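Local coordinates for MaoC family protein (Mycobacterium tuberculosis H37Rv, PDB 3KHP) that probably acts as a 3-hydroxyacyl-thioester dehydratase, interconverting (3R)-hydroxyacyl and trans-2-enoyl thioesters on a double hot-dog fold, at residues Leu37-Asp42 with Ala115-Val120; Lys134-Val139 with Gly166-Ala171; Ala259-Pro264 with Val299-Gly304. All blocks are in the same frame, centred on the assembly; numbering follows the deposited sequence. Where two conformers were deposited one is given.

In the fold
All three contacts reach one long antiparallel sheet. Contact 1 pairs strand 36-40, one of the sheet's two outermost strands within the chain, with strand 116-129 near the surface, its centre about 18 Å from the centre of the chain. Contact 2 lies farther out, about 22 Å between the same centres, where the start of strand 136-145, the next neighbour of 116-129, meets a glycine-rich loop through one backbone bond and one apolar touch. Contact 3, on strands 254-261 and 298-308, is the most central, at about 11 Å, and lies across the chain's centre from contact 1. Charge pairs occur in contacts 1 and 3, whereas contact 2 relies on backbone and apolar groups.

Contact 1. Residues Leu37-Asp42 with Ala115-Val120; sequences LFEWTD and AGKLSV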
loop_
_atom_site.group_PDB
_atom_site.type_symbol
_atom_site.label_atom_id
_atom_site.label_comp_id
_atom_site.label_asym_id
_atom_site.label_seq_id
_atom_site.Cartn_x
_atom_site.Cartn_y
_atom_site.Cartn_z
ATOM N N LEU A 37 -11.562 7.083 18.521
ATOM C CA LEU A 37 -12.052 6.017 17.643
ATOM C C LEU A 37 -11.115 5.764 16.422
ATOM O O LEU A 37 -10.830 6.688 15.644
ATOM C CB LEU A 37 -13.448 6.401 17.140
ATOM C CG LEU A 37 -14.531 5.321 17.145
ATOM C CD1 LEU A 37 -14.830 4.748 18.570
ATOM C CD2 LEU A 37 -15.815 5.905 16.501
ATOM N N PHE A 38 -10.585 4.553 16.304
ATOM C CA PHE A 38 -9.881 4.122 15.108
ATOM C C PHE A 38 -10.767 3.125 14.345
ATOM O O PHE A 38 -11.138 2.100 14.902
ATOM C CB PHE A 38 -8.532 3.502 15.481
ATOM C CG PHE A 38 -7.468 4.519 15.873
ATOM C CD1 PHE A 38 -6.439 4.843 14.997
ATOM C CD2 PHE A 38 -7.498 5.142 17.112
ATOM C CE1 PHE A 38 -5.459 5.763 15.352
ATOM C CE2 PHE A 38 -6.522 6.049 17.468
ATOM C CZ PHE A 38 -5.500 6.362 16.591
ATOM N N GLU A 39 -11.078 3.452 13.089
ATOM C CA GLU A 39 -11.900 2.653 12.218
ATOM C C GLU A 39 -11.134 2.277 10.979
ATOM O O GLU A 39 -10.371 3.074 10.462
ATOM C CB GLU A 39 -13.096 3.458 11.727
ATOM C CG GLU A 39 -14.087 3.870 12.767
ATOM C CD GLU A 39 -15.418 4.234 12.119
ATOM O OE1 GLU A 39 -15.783 5.424 12.134
ATOM O OE2 GLU A 39 -16.045 3.309 11.539
ATOM N N TRP A 40 -11.417 1.095 10.459
ATOM C CA TRP A 40 -10.748 0.597 9.279
ATOM C C TRP A 40 -11.674 -0.359 8.526
ATOM O O TRP A 40 -12.606 -0.907 9.118
ATOM C CB TRP A 40 -9.448 -0.088 9.697
ATOM C CG TRP A 40 -9.624 -1.368 10.417
ATOM C CD1 TRP A 40 -9.694 -2.613 9.856
ATOM C CD2 TRP A 40 -9.707 -1.568 11.836
ATOM N NE1 TRP A 40 -9.834 -3.558 10.833
ATOM C CE2 TRP A 40 -9.860 -2.946 12.052
ATOM C CE3 TRP A 40 -9.684 -0.714 12.938
ATOM C CZ2 TRP A 40 -9.968 -3.493 13.319
ATOM C CZ3 TRP A 40 -9.802 -1.255 14.188
ATOM C CH2 TRP A 40 -9.939 -2.629 14.378
ATOM N N THR A 41 -11.436 -0.517 7.223
ATOM C CA THR A 41 -12.159 -1.474 6.393
ATOM C C THR A 41 -11.155 -2.509 5.935
ATOM O O THR A 41 -9.949 -2.419 6.279
ATOM C CB THR A 41 -12.777 -0.832 5.150
ATOM O OG1 THR A 41 -11.727 -0.324 4.314
ATOM C CG2 THR A 41 -13.769 0.321 5.548
ATOM N N ASP A 42 -11.622 -3.492 5.159
ATOM C CA ASP A 42 -10.737 -4.576 4.756
ATOM C C ASP A 42 -9.621 -4.067 3.868
ATOM O O ASP A 42 -8.541 -4.636 3.822
ATOM C CB ASP A 42 -11.469 -5.767 4.108
ATOM C CG ASP A 42 -12.272 -5.398 2.869
ATOM O OD1 ASP A 42 -12.178 -4.283 2.336
ATOM O OD2 ASP A 42 -13.044 -6.264 2.407
ATOM N N ALA A 115 -12.364 -5.674 9.110
ATOM C CA ALA A 115 -12.977 -4.354 9.176
ATOM C C ALA A 115 -13.516 -4.179 10.592
ATOM O O ALA A 115 -14.105 -5.115 11.141
ATOM C CB ALA A 115 -14.136 -4.234 8.204
ATOM N N GLY A 116 -13.363 -2.987 11.154
ATOM C CA GLY A 116 -13.908 -2.695 12.467
ATOM C C GLY A 116 -13.581 -1.321 13.021
ATOM O O GLY A 116 -13.165 -0.413 12.300
ATOM N N LYS A 117 -13.762 -1.200 14.328
ATOM C CA LYS A 117 -13.547 0.031 15.066
ATOM C C LYS A 117 -12.938 -0.309 16.419
ATOM O O LYS A 117 -13.258 -1.360 17.010
ATOM C CB LYS A 117 -14.860 0.748 15.341
ATOM C CG LYS A 117 -15.881 0.745 14.213
ATOM C CD LYS A 117 -17.109 1.606 14.595
ATOM C CE LYS A 117 -18.039 1.876 13.388
ATOM N NZ LYS A 117 -17.974 0.786 12.338
ATOM N N LEU A 118 -12.077 0.587 16.916
ATOM C CA LEU A 118 -11.658 0.528 18.315
ATOM C C LEU A 118 -11.672 1.907 18.959
ATOM O O LEU A 118 -11.413 2.908 18.318
ATOM C CB LEU A 118 -10.268 -0.070 18.465
ATOM C CG LEU A 118 -10.018 -1.527 18.209
ATOM C CD1 LEU A 118 -8.494 -1.746 18.263
ATOM C CD2 LEU A 118 -10.779 -2.407 19.215
ATOM N N SER A 119 -11.991 1.906 20.244
ATOM C CA SER A 119 -11.940 3.048 21.115
ATOM C C SER A 119 -10.605 2.928 21.808
ATOM O O SER A 119 -10.388 1.986 22.576
ATOM C CB SER A 119 -13.070 2.934 22.156
ATOM O OG SER A 119 -12.924 3.893 23.192
ATOM N N VAL A 120 -9.705 3.852 21.507
ATOM C CA VAL A 120 -8.336 3.750 21.929
ATOM C C VAL A 120 -8.024 4.876 22.919
ATOM O O VAL A 120 -8.315 6.033 22.666
ATOM C CB VAL A 120 -7.381 3.803 20.725
ATOM C CG1 VAL A 120 -5.946 3.700 21.169
ATOM C CG2 VAL A 120 -7.714 2.674 19.740
#
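Leu118 and Phe38 exchange two backbone hydrogen bonds, N to O each way, and Trp40 and Gly116 repeat the exchange two residues on. Phe38 N lies 2.7 Å from Leu118 O, and Trp40 N lies 3.0 Å from Gly116 O. The strands are antiparallel, with Leu37-Ser119 and Glu39-Lys117 as the non-hydrogen-bonded pairs.

The aromatic contact belongs to Trp40. With CG between the backbone N and the carbonyl carbon (chi1 70°), the indole swings back over the partner strand and lays one face on Gly116, whose CA sits 4.2 Å from the centroid of the six-membered ring as a CH-pi contact. Leu118 CG meets the ring edge in its plane, 4.0 Å from Trp40 CH2. The indole NE1 bonds to Pro113 O, and Tyr77 packs edge-to-face with the ring. Phe38 projects from the same face of the sheet as Trp40 and Leu118; in one of its two modelled conformers it also meets Val120, a touch that is less certain.

On the other face, Glu39 and Lys117 run side by side in the same direction. The lysine chain bends at its last torsion, and Lys117 NZ lies 3.3 Å from Glu39 OE2 in a salt bridge.

The two faces thus differ in chemistry: an exposed ion pair probably adds modest stability on one, while on the other a buried indole, held by its N-H and by the glycine against its face, packs this edge strand against the protein.

Contact 2. Residues Lys134-Val139 with Gly166-Ala171; sequences KNAIVV and GGFGGA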
loop_
_atom_site.group_PDB
_atom_site.type_symbol
_atom_site.label_atom_id
_atom_site.label_comp_id
_atom_site.label_asym_id
_atom_site.label_seq_id
_atom_site.Cartn_x
_atom_site.Cartn_y
_atom_site.Cartn_z
ATOM N N LYS A 134 22.880 11.695 29.927
ATOM C CA LYS A 134 22.487 10.305 29.738
ATOM C C LYS A 134 21.092 10.333 29.114
ATOM O O LYS A 134 20.619 11.405 28.733
ATOM C CB LYS A 134 22.589 9.549 31.075
ATOM C CG LYS A 134 24.071 9.335 31.432
ATOM C CD LYS A 134 24.332 8.677 32.798
ATOM C CE LYS A 134 25.869 8.607 33.096
ATOM N NZ LYS A 134 26.651 7.840 32.064
ATOM N N ASN A 135 20.439 9.188 28.956
ATOM C CA ASN A 135 19.183 9.180 28.183
ATOM C C ASN A 135 17.968 9.447 29.048
ATOM O O ASN A 135 17.984 9.162 30.246
ATOM C CB ASN A 135 18.956 7.854 27.475
ATOM C CG ASN A 135 20.032 7.529 26.505
ATOM O OD1 ASN A 135 20.556 8.407 25.831
ATOM N ND2 ASN A 135 20.359 6.242 26.401
ATOM N N ALA A 136 16.940 9.994 28.407
ATOM C CA ALA A 136 15.573 9.878 28.865
ATOM C C ALA A 136 14.884 8.685 28.170
ATOM O O ALA A 136 15.041 8.491 26.947
ATOM C CB ALA A 136 14.825 11.137 28.552
ATOM N N ILE A 137 14.106 7.931 28.942
ATOM C CA ILE A 137 13.239 6.878 28.441
ATOM C C ILE A 137 11.756 7.203 28.689
ATOM O O ILE A 137 11.351 7.432 29.832
ATOM C CB ILE A 137 13.519 5.521 29.146
ATOM C CG1 ILE A 137 14.967 5.057 28.937
ATOM C CG2 ILE A 137 12.552 4.434 28.643
ATOM C CD1 ILE A 137 15.230 3.707 29.580
ATOM N N VAL A 138 10.947 7.191 27.634
ATOM C CA VAL A 138 9.527 7.450 27.749
ATOM C C VAL A 138 8.732 6.212 27.293
ATOM O O VAL A 138 9.020 5.657 26.234
ATOM C CB VAL A 138 9.148 8.613 26.906
ATOM C CG1 VAL A 138 7.659 8.855 27.002
ATOM C CG2 VAL A 138 9.890 9.810 27.361
ATOM N N VAL A 139 7.757 5.783 28.100
ATOM C CA VAL A 139 6.952 4.597 27.794
ATOM C C VAL A 139 5.485 4.957 27.667
ATOM O O VAL A 139 4.878 5.476 28.591
ATOM C CB VAL A 139 7.170 3.456 28.808
ATOM C CG1 VAL A 139 6.439 2.170 28.358
ATOM C CG2 VAL A 139 8.625 3.174 28.930
ATOM N N GLY A 166 18.372 13.241 29.325
ATOM C CA GLY A 166 18.144 13.198 30.765
ATOM C C GLY A 166 18.491 14.490 31.505
ATOM O O GLY A 166 18.851 15.525 30.911
ATOM N N GLY A 167 18.373 14.422 32.822
ATOM C CA GLY A 167 18.634 15.586 33.699
ATOM C C GLY A 167 17.527 16.624 33.666
ATOM O O GLY A 167 17.786 17.814 33.597
ATOM N N PHE A 168 16.287 16.157 33.729
ATOM C CA PHE A 168 15.084 16.997 33.660
ATOM C C PHE A 168 14.264 16.887 34.947
ATOM O O PHE A 168 13.124 17.358 35.007
ATOM C CB PHE A 168 14.236 16.570 32.455
ATOM C CG PHE A 168 13.870 15.097 32.449
ATOM C CD1 PHE A 168 12.772 14.628 33.156
ATOM C CD2 PHE A 168 14.611 14.200 31.737
ATOM C CE1 PHE A 168 12.443 13.257 33.146
ATOM C CE2 PHE A 168 14.294 12.853 31.732
ATOM C CZ PHE A 168 13.208 12.385 32.431
ATOM N N GLY A 169 14.838 16.253 35.971
ATOM C CA GLY A 169 14.187 16.135 37.275
ATOM C C GLY A 169 13.307 14.909 37.476
ATOM O O GLY A 169 12.408 14.922 38.328
ATOM N N GLY A 170 13.574 13.843 36.725
ATOM C CA GLY A 170 12.787 12.620 36.819
ATOM C C GLY A 170 13.351 11.557 37.756
ATOM O O GLY A 170 14.411 11.730 38.366
ATOM N N ALA A 171 12.616 10.456 37.855
ATOM C CA ALA A 171 13.008 9.285 38.641
ATOM C C ALA A 171 13.919 8.361 37.798
ATOM O O ALA A 171 13.680 8.180 36.588
ATOM C CB ALA A 171 11.734 8.538 39.102
#
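Phe168 reaches back from a glycine-rich loop to Ala136 at the start of strand 136-145. From CB the side chain heads toward that strand, and a chi1 of 55° tucks CG over the loop's own backbone. This turns the ring inward from the loop. Along the ring, CE2 makes the contact: Phe168 CE2 lies 3.7 Å from Ala136 CB. The methyl approaches the ring obliquely. Around this pair, Ile24 touches both side chains, and Ile127 of strand 116-129 also packs on Phe168, so Phe168 belongs to a larger apolar cluster.

Two residues earlier the backbones meet directly. Gly166 N donates to Lys134 O at 3.0 Å, with an N-H...O angle of 161°. The donor stands above the carbonyl plane, 35° out of it, so the bond is nearly straight at the hydrogen but does not follow a lone pair. The carbonyl oxygens of Lys134 and Asn135 crowd the place where a side chain on Gly166 would begin. Asn135, whose CB points away from 166-171, accepts through OD1 from Gly164 N, a further tie to the chain that leads into the loop.

Asp129 probably helps to shape the loop. It accepts through OD1 from Gly167 N, and through OD2 from Phe168 N and Gly170 N, bonds consistent with holding the turn that presents the phenyl ring.

The arrangement is that of a linker leaving an antiparallel sheet: after strand 152-162, the chain touches the start of strand 136-145 and the residues just before it through Gly166 and Phe168, then departs for the second, MaoC-like half of the double hot-dog fold.

Contact 3. Residues Ala259-Pro264 with Val299-Gly304; sequences ARFTKP and VVLDDG
Arg260 and Asp302 form an antiparallel hydrogen-bonded pair, with Arg260 N 2.8 Å from Asp302 O, followed by the non-hydrogen-bonded pair Phe261-Leu301; Leu301 is also part of a classic beta bulge, in which it and Val300 both face Thr287.

The arginine supplies the charge contact. Its CG lies anti to the backbone N (chi1 -173°) and the chain bends at chi3, which brings the guanidinium side-on to Asp303. Arg260 NE (2.7 Å) and NH2 (2.9 Å) both donate to the single oxygen Asp303 OD2, which lies in the guanidinium plane; the carboxylate is turned 42° from it. Asp302 CB sits over one guanidinium face, and Asp302 OD1 accepts from Asp303 N.

Across from the bulge, Thr262, just past the end of strand 254-261, donates through OG1 to Val299 O at 2.8 Å, while its backbone N donates to Val300 O. A water bridges Val300 O and Lys263 O.

On the opposite face from Arg260 and Asp302, Phe261 and Leu301 lie side by side, pointing the same way, with Phe261 CD1 3.4 Å from Leu301 CD2; Thr234 and Ala238 of helix 231-245 touch the leucine.

Two N-H groups converging on one carboxylate oxygen hold Asp303 OD2 in place and probably favour the ionised carboxylate at the corner in strand 298-308, while Thr262 OG1 serves Val299 O, and Thr262 N and the water both serve Val300 O.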
loop_
_atom_site.group_PDB
_atom_site.type_symbol
_atom_site.label_atom_id
_atom_site.label_comp_id
_atom_site.label_asym_id
_atom_site.label_seq_id
_atom_site.Cartn_x
_atom_site.Cartn_y
_atom_site.Cartn_z
ATOM N N ALA A 259 9.804 -6.306 20.780
ATOM C CA ALA A 259 11.174 -6.279 20.323
ATOM C C ALA A 259 11.796 -4.886 20.458
ATOM O O ALA A 259 11.085 -3.889 20.509
ATOM C CB ALA A 259 11.268 -6.771 18.892
ATOM N N ARG A 260 13.119 -4.871 20.488
ATOM C CA ARG A 260 13.925 -3.661 20.527
ATOM C C ARG A 260 14.550 -3.349 19.162
ATOM O O ARG A 260 15.146 -4.215 18.562
ATOM C CB ARG A 260 15.034 -3.820 21.564
ATOM C CG ARG A 260 15.857 -2.542 21.809
ATOM C CD ARG A 260 16.556 -2.578 23.189
ATOM N NE ARG A 260 17.450 -3.717 23.332
ATOM C CZ ARG A 260 18.726 -3.761 22.939
ATOM N NH1 ARG A 260 19.300 -2.729 22.344
ATOM N NH2 ARG A 260 19.442 -4.857 23.152
ATOM N N PHE A 261 14.410 -2.111 18.689
ATOM C CA PHE A 261 14.962 -1.690 17.412
ATOM C C PHE A 261 16.404 -1.259 17.543
ATOM O O PHE A 261 16.672 -0.219 18.140
ATOM C CB PHE A 261 14.136 -0.537 16.841
ATOM C CG PHE A 261 12.704 -0.891 16.640
ATOM C CD1 PHE A 261 12.292 -1.490 15.466
ATOM C CD2 PHE A 261 11.787 -0.677 17.635
ATOM C CE1 PHE A 261 10.993 -1.833 15.284
ATOM C CE2 PHE A 261 10.467 -1.012 17.459
ATOM C CZ PHE A 261 10.066 -1.602 16.288
ATOM N N THR A 262 17.333 -2.031 16.965
ATOM C CA THR A 262 18.751 -1.814 17.227
ATOM C C THR A 262 19.464 -1.079 16.114
ATOM O O THR A 262 20.318 -0.232 16.366
ATOM C CB THR A 262 19.500 -3.146 17.489
ATOM O OG1 THR A 262 19.076 -4.167 16.559
ATOM C CG2 THR A 262 19.294 -3.617 18.956
ATOM N N LYS A 263 19.151 -1.443 14.875
ATOM C CA LYS A 263 19.750 -0.824 13.706
ATOM C C LYS A 263 18.762 -0.686 12.551
ATOM O O LYS A 263 17.757 -1.384 12.477
ATOM C CB LYS A 263 20.954 -1.616 13.266
ATOM C CG LYS A 263 22.086 -1.554 14.260
ATOM C CD LYS A 263 23.324 -2.159 13.671
ATOM C CE LYS A 263 24.534 -2.006 14.605
ATOM N NZ LYS A 263 25.691 -2.781 14.001
ATOM N N PRO A 264 19.017 0.273 11.666
ATOM C CA PRO A 264 18.083 0.498 10.581
ATOM C C PRO A 264 18.138 -0.576 9.503
ATOM O O PRO A 264 19.138 -1.278 9.369
ATOM C CB PRO A 264 18.503 1.862 10.015
ATOM C CG PRO A 264 19.694 2.281 10.768
ATOM C CD PRO A 264 20.166 1.194 11.625
ATOM N N VAL A 299 22.245 -7.176 13.549
ATOM C CA VAL A 299 21.009 -7.424 14.256
ATOM C C VAL A 299 20.156 -6.178 14.127
ATOM O O VAL A 299 20.641 -5.090 14.412
ATOM C CB VAL A 299 21.265 -7.747 15.709
ATOM C CG1 VAL A 299 19.970 -7.897 16.418
ATOM C CG2 VAL A 299 22.100 -9.021 15.822
ATOM N N VAL A 300 18.915 -6.303 13.677
ATOM C CA VAL A 300 18.035 -5.108 13.557
ATOM C C VAL A 300 16.886 -5.097 14.533
ATOM O O VAL A 300 16.399 -4.027 14.884
ATOM C CB VAL A 300 17.546 -4.904 12.112
ATOM C CG1 VAL A 300 18.726 -4.674 11.212
ATOM C CG2 VAL A 300 16.730 -6.099 11.601
ATOM N N LEU A 301 16.434 -6.282 14.964
ATOM C CA LEU A 301 15.495 -6.433 16.088
ATOM C C LEU A 301 16.123 -7.386 17.075
ATOM O O LEU A 301 16.560 -8.483 16.706
ATOM C CB LEU A 301 14.136 -7.029 15.700
ATOM C CG LEU A 301 13.238 -6.313 14.694
ATOM C CD1 LEU A 301 11.969 -7.168 14.462
ATOM C CD2 LEU A 301 12.889 -4.872 15.160
ATOM N N ASP A 302 16.148 -6.977 18.330
ATOM C CA ASP A 302 16.783 -7.735 19.370
ATOM C C ASP A 302 15.774 -7.858 20.487
ATOM O O ASP A 302 14.718 -7.210 20.473
ATOM C CB ASP A 302 18.062 -7.040 19.848
ATOM C CG ASP A 302 19.145 -8.031 20.358
ATOM O OD1 ASP A 302 18.806 -9.139 20.790
ATOM O OD2 ASP A 302 20.344 -7.675 20.368
ATOM N N ASP A 303 16.123 -8.712 21.436
ATOM C CA ASP A 303 15.319 -8.960 22.608
ATOM C C ASP A 303 13.881 -9.294 22.277
ATOM O O ASP A 303 12.964 -8.914 22.989
ATOM C CB ASP A 303 15.406 -7.769 23.549
ATOM C CG ASP A 303 16.846 -7.480 23.995
ATOM O OD1 ASP A 303 17.670 -8.408 24.172
ATOM O OD2 ASP A 303 17.144 -6.304 24.182
ATOM N N GLY A 304 13.683 -10.057 21.216
ATOM C CA GLY A 304 12.337 -10.454 20.816
ATOM C C GLY A 304 11.751 -11.470 21.762
ATOM O O GLY A 304 12.440 -12.385 22.175
HETATM O O HOH W 1 15.223 -1.750 13.238
HETATM O O HOH W 2 24.195 -5.541 15.224
#